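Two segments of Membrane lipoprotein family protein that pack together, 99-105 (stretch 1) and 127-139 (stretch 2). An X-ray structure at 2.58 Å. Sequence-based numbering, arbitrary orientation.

Stretch 1, residues 99-105: MESVLDA
Stretch 2, residues 127-139: EKVAPRYPEQKYA

Stretch 1 (99-105) is helical throughout, with phi/psi near -66/-40 and the i to i+4 bonds Leu103 N to Met99 O (3.0 Å), Asp104 N to Glu100 O (2.9 Å) and Ala105 N to Ser101 O (3.0 Å); Met99 is selenomethionine. Stretch 2 opens as the last part of a helix, 127-132, kinked at Pro131, whose ring nitrogen has no hydrogen to give to the preceding turn. A type I turn from Tyr133 to Gln136, closed by Gln136 N to Tyr133 O (2.9 Å), then leads into an extended strand that includes Tyr138 (phi/psi -130/142). The two helices run nearly parallel, their N-to-C directions 19° apart (signed crossing angle -19°) and their axes 9.9 Å apart at closest approach. The register is set by Asp104 and Val129, whose CA atoms lie 6.2 Å apart; the contact buries 386 Å² in all.

Glu100, Leu103 and Asp104 carry stretch 1's side of the contact. All three project CA-to-CB sideways, and all three take chi1 t, which brings their ends nearer to stretch 2. Glu100 is extended (chi1 -165°, chi2 -165°), so its CG packs against Val129 while its carboxylate reaches Arg132. Leu103 (t, p; 179°, 50°) touches Val129 and sets CD1 4.0 Å from Tyr138 CE1, spanning the helix and the strand. Asp104 (chi1 -167°, chi2 -90°) directs its carboxylate to Arg132 and Tyr133.

Val129 (t, 170°) points toward stretch 1, its CG1 packing on Leu103 CG at 4.1 Å and its CG2 on Glu100 CG at 3.9 Å. Arg132, one turn later and also pointing toward stretch 1, bends back along chi1 m (-59°), chi2 t (-170°) and an off-well chi3 of -134°. Its guanidinium thereby meets two acids one helical turn apart: NH2 forms a salt bridge with Glu100 OE1 at 2.8 Å, and NH1 one with Asp104 OD2 at a very short 2.4 Å. Glu100 OE1 lies at the guanidinium edge, but the N-H...O angle of 118° makes its hydrogen bond weak.

Tyr133 (m, -55°; chi2 -87°; phi/psi -128/70) begins the turn and points CA-to-CB toward stretch 1; its OH donates a weak hydrogen bond to Asp104 OD1 at 2.9 Å. Asp104 OD2 also lies 3.2 Å from Tyr133 OH, so the hydroxyl sits near both carboxylate oxygens. Tyr138 (m, -59°; chi2 -85°) presents its ring obliquely to Leu103 CD1. Lys128 (m, t, t) adds only a peripheral contact, CD to Glu100 OE1 at 4.0 Å.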

# COMPACT_ATOMS: atom_id res chain seq x y z
N MSE C 99 -3.89 22.63 -5.08
CA MSE C 99 -4.26 21.92 -3.86
C MSE C 99 -4.48 22.83 -2.69
O MSE C 99 -5.46 22.67 -1.97
CB MSE C 99 -3.18 20.92 -3.48
CG MSE C 99 -3.21 19.72 -4.44
SE MSE C 99 -2.14 18.21 -3.76
CE MSE C 99 -0.42 18.75 -4.56
N GLU C 100 -3.58 23.80 -2.51
CA GLU C 100 -3.65 24.69 -1.34
C GLU C 100 -4.88 25.59 -1.37
O GLU C 100 -5.54 25.78 -0.34
CB GLU C 100 -2.39 25.56 -1.23
CG GLU C 100 -2.25 26.23 0.14
CD GLU C 100 -1.23 27.37 0.16
OE1 GLU C 100 -1.27 28.18 1.11
OE2 GLU C 100 -0.39 27.44 -0.77
N SER C 101 -5.17 26.15 -2.53
CA SER C 101 -6.32 27.02 -2.71
C SER C 101 -7.64 26.32 -2.45
O SER C 101 -8.57 26.88 -1.86
CB SER C 101 -6.35 27.56 -4.12
OG SER C 101 -7.46 28.42 -4.24
N VAL C 102 -7.70 25.08 -2.90
CA VAL C 102 -8.87 24.22 -2.75
C VAL C 102 -9.07 23.81 -1.28
O VAL C 102 -10.21 23.74 -0.77
CB VAL C 102 -8.69 22.99 -3.68
CG1 VAL C 102 -9.34 21.73 -3.15
CG2 VAL C 102 -9.20 23.33 -5.06
N LEU C 103 -7.96 23.53 -0.61
CA LEU C 103 -8.00 23.17 0.80
C LEU C 103 -8.39 24.37 1.65
O LEU C 103 -9.13 24.25 2.63
CB LEU C 103 -6.64 22.62 1.23
CG LEU C 103 -6.49 22.20 2.69
CD1 LEU C 103 -7.62 21.28 3.12
CD2 LEU C 103 -5.14 21.53 2.87
N ASP C 104 -7.91 25.54 1.25
CA ASP C 104 -8.19 26.80 1.93
C ASP C 104 -9.67 27.19 1.81
O ASP C 104 -10.30 27.59 2.78
CB ASP C 104 -7.27 27.91 1.38
CG ASP C 104 -7.26 29.17 2.23
OD1 ASP C 104 -8.09 30.07 1.97
OD2 ASP C 104 -6.43 29.27 3.16
N ALA C 105 -10.23 27.03 0.61
CA ALA C 105 -11.62 27.37 0.33
C ALA C 105 -12.62 26.45 1.02
O ALA C 105 -13.68 26.89 1.42
CB ALA C 105 -11.88 27.36 -1.18
N GLU C 127 0.21 22.01 6.30
CA GLU C 127 1.12 22.69 7.24
C GLU C 127 0.89 24.21 7.22
O GLU C 127 0.99 24.87 8.25
CB GLU C 127 2.60 22.36 6.91
CG GLU C 127 3.09 21.01 7.46
CD GLU C 127 4.43 20.51 6.88
OE1 GLU C 127 4.88 19.43 7.32
OE2 GLU C 127 5.03 21.16 5.99
N LYS C 128 0.55 24.73 6.05
CA LYS C 128 0.24 26.13 5.83
C LYS C 128 -1.19 26.51 6.21
O LYS C 128 -1.42 27.56 6.82
CB LYS C 128 0.47 26.48 4.36
CG LYS C 128 1.90 26.25 3.91
CD LYS C 128 2.09 26.55 2.43
CE LYS C 128 3.51 27.01 2.14
NZ LYS C 128 4.00 26.40 0.88
N VAL C 129 -2.15 25.66 5.84
CA VAL C 129 -3.58 25.99 5.95
C VAL C 129 -4.15 25.78 7.36
O VAL C 129 -4.93 26.62 7.85
CB VAL C 129 -4.41 25.18 4.94
CG1 VAL C 129 -5.90 25.34 5.21
CG2 VAL C 129 -4.09 25.62 3.51
N ALA C 130 -3.77 24.67 8.00
CA ALA C 130 -4.27 24.29 9.30
C ALA C 130 -4.20 25.39 10.36
O ALA C 130 -5.17 25.59 11.08
CB ALA C 130 -3.56 23.06 9.80
N PRO C 131 -3.05 26.10 10.47
CA PRO C 131 -3.03 27.15 11.51
C PRO C 131 -3.95 28.36 11.22
O PRO C 131 -4.46 28.94 12.17
CB PRO C 131 -1.55 27.57 11.57
CG PRO C 131 -1.00 27.18 10.24
CD PRO C 131 -1.72 25.92 9.86
N ARG C 132 -4.18 28.72 9.96
CA ARG C 132 -5.21 29.72 9.60
C ARG C 132 -6.67 29.39 9.99
O ARG C 132 -7.47 30.30 10.10
CB ARG C 132 -5.24 29.98 8.10
CG ARG C 132 -3.95 30.49 7.50
CD ARG C 132 -4.21 30.93 6.07
NE ARG C 132 -3.18 30.42 5.17
CZ ARG C 132 -3.32 30.30 3.85
NH1 ARG C 132 -4.45 30.65 3.24
NH2 ARG C 132 -2.31 29.82 3.12
N TYR C 133 -7.04 28.12 10.15
CA TYR C 133 -8.43 27.76 10.53
C TYR C 133 -8.43 26.83 11.73
O TYR C 133 -8.75 25.66 11.60
CB TYR C 133 -9.15 27.09 9.36
CG TYR C 133 -9.15 27.90 8.10
CD1 TYR C 133 -10.12 28.85 7.86
CD2 TYR C 133 -8.17 27.71 7.14
CE1 TYR C 133 -10.12 29.60 6.71
CE2 TYR C 133 -8.16 28.45 5.98
CZ TYR C 133 -9.15 29.39 5.77
OH TYR C 133 -9.16 30.14 4.63
N PRO C 134 -8.07 27.35 12.91
CA PRO C 134 -7.77 26.44 14.02
C PRO C 134 -8.98 25.65 14.54
O PRO C 134 -8.80 24.66 15.26
CB PRO C 134 -7.20 27.36 15.12
CG PRO C 134 -7.07 28.72 14.50
CD PRO C 134 -7.97 28.76 13.31
N GLU C 135 -10.19 26.09 14.18
CA GLU C 135 -11.42 25.42 14.58
C GLU C 135 -11.94 24.44 13.52
O GLU C 135 -12.93 23.74 13.74
CB GLU C 135 -12.47 26.48 14.94
CG GLU C 135 -12.13 27.24 16.23
CD GLU C 135 -13.17 28.30 16.61
OE1 GLU C 135 -14.30 28.29 16.05
OE2 GLU C 135 -12.87 29.14 17.48
N GLN C 136 -11.27 24.38 12.37
CA GLN C 136 -11.53 23.37 11.36
C GLN C 136 -10.72 22.14 11.70
O GLN C 136 -9.50 22.26 11.82
CB GLN C 136 -11.10 23.87 9.97
CG GLN C 136 -11.28 22.89 8.83
CD GLN C 136 -12.71 22.42 8.72
OE1 GLN C 136 -13.61 23.22 8.54
NE2 GLN C 136 -12.93 21.11 8.85
N LYS C 137 -11.39 20.99 11.83
CA LYS C 137 -10.71 19.71 12.07
C LYS C 137 -10.31 19.03 10.78
O LYS C 137 -11.08 19.01 9.82
CB LYS C 137 -11.59 18.75 12.85
CG LYS C 137 -12.37 19.39 13.96
CD LYS C 137 -12.75 18.35 15.01
CE LYS C 137 -13.96 18.81 15.82
NZ LYS C 137 -15.19 18.86 14.98
N TYR C 138 -9.11 18.43 10.78
CA TYR C 138 -8.52 17.75 9.63
C TYR C 138 -8.04 16.37 10.01
O TYR C 138 -7.50 16.19 11.08
CB TYR C 138 -7.31 18.52 9.13
CG TYR C 138 -7.57 19.94 8.71
CD1 TYR C 138 -8.01 20.24 7.43
CD2 TYR C 138 -7.35 21.00 9.58
CE1 TYR C 138 -8.23 21.54 7.05
CE2 TYR C 138 -7.56 22.31 9.20
CZ TYR C 138 -8.00 22.57 7.93
OH TYR C 138 -8.22 23.86 7.55
N ALA C 139 -8.22 15.39 9.12
CA ALA C 139 -7.49 14.12 9.23
C ALA C 139 -6.58 13.95 8.02
O ALA C 139 -7.03 14.01 6.88
CB ALA C 139 -8.44 12.95 9.36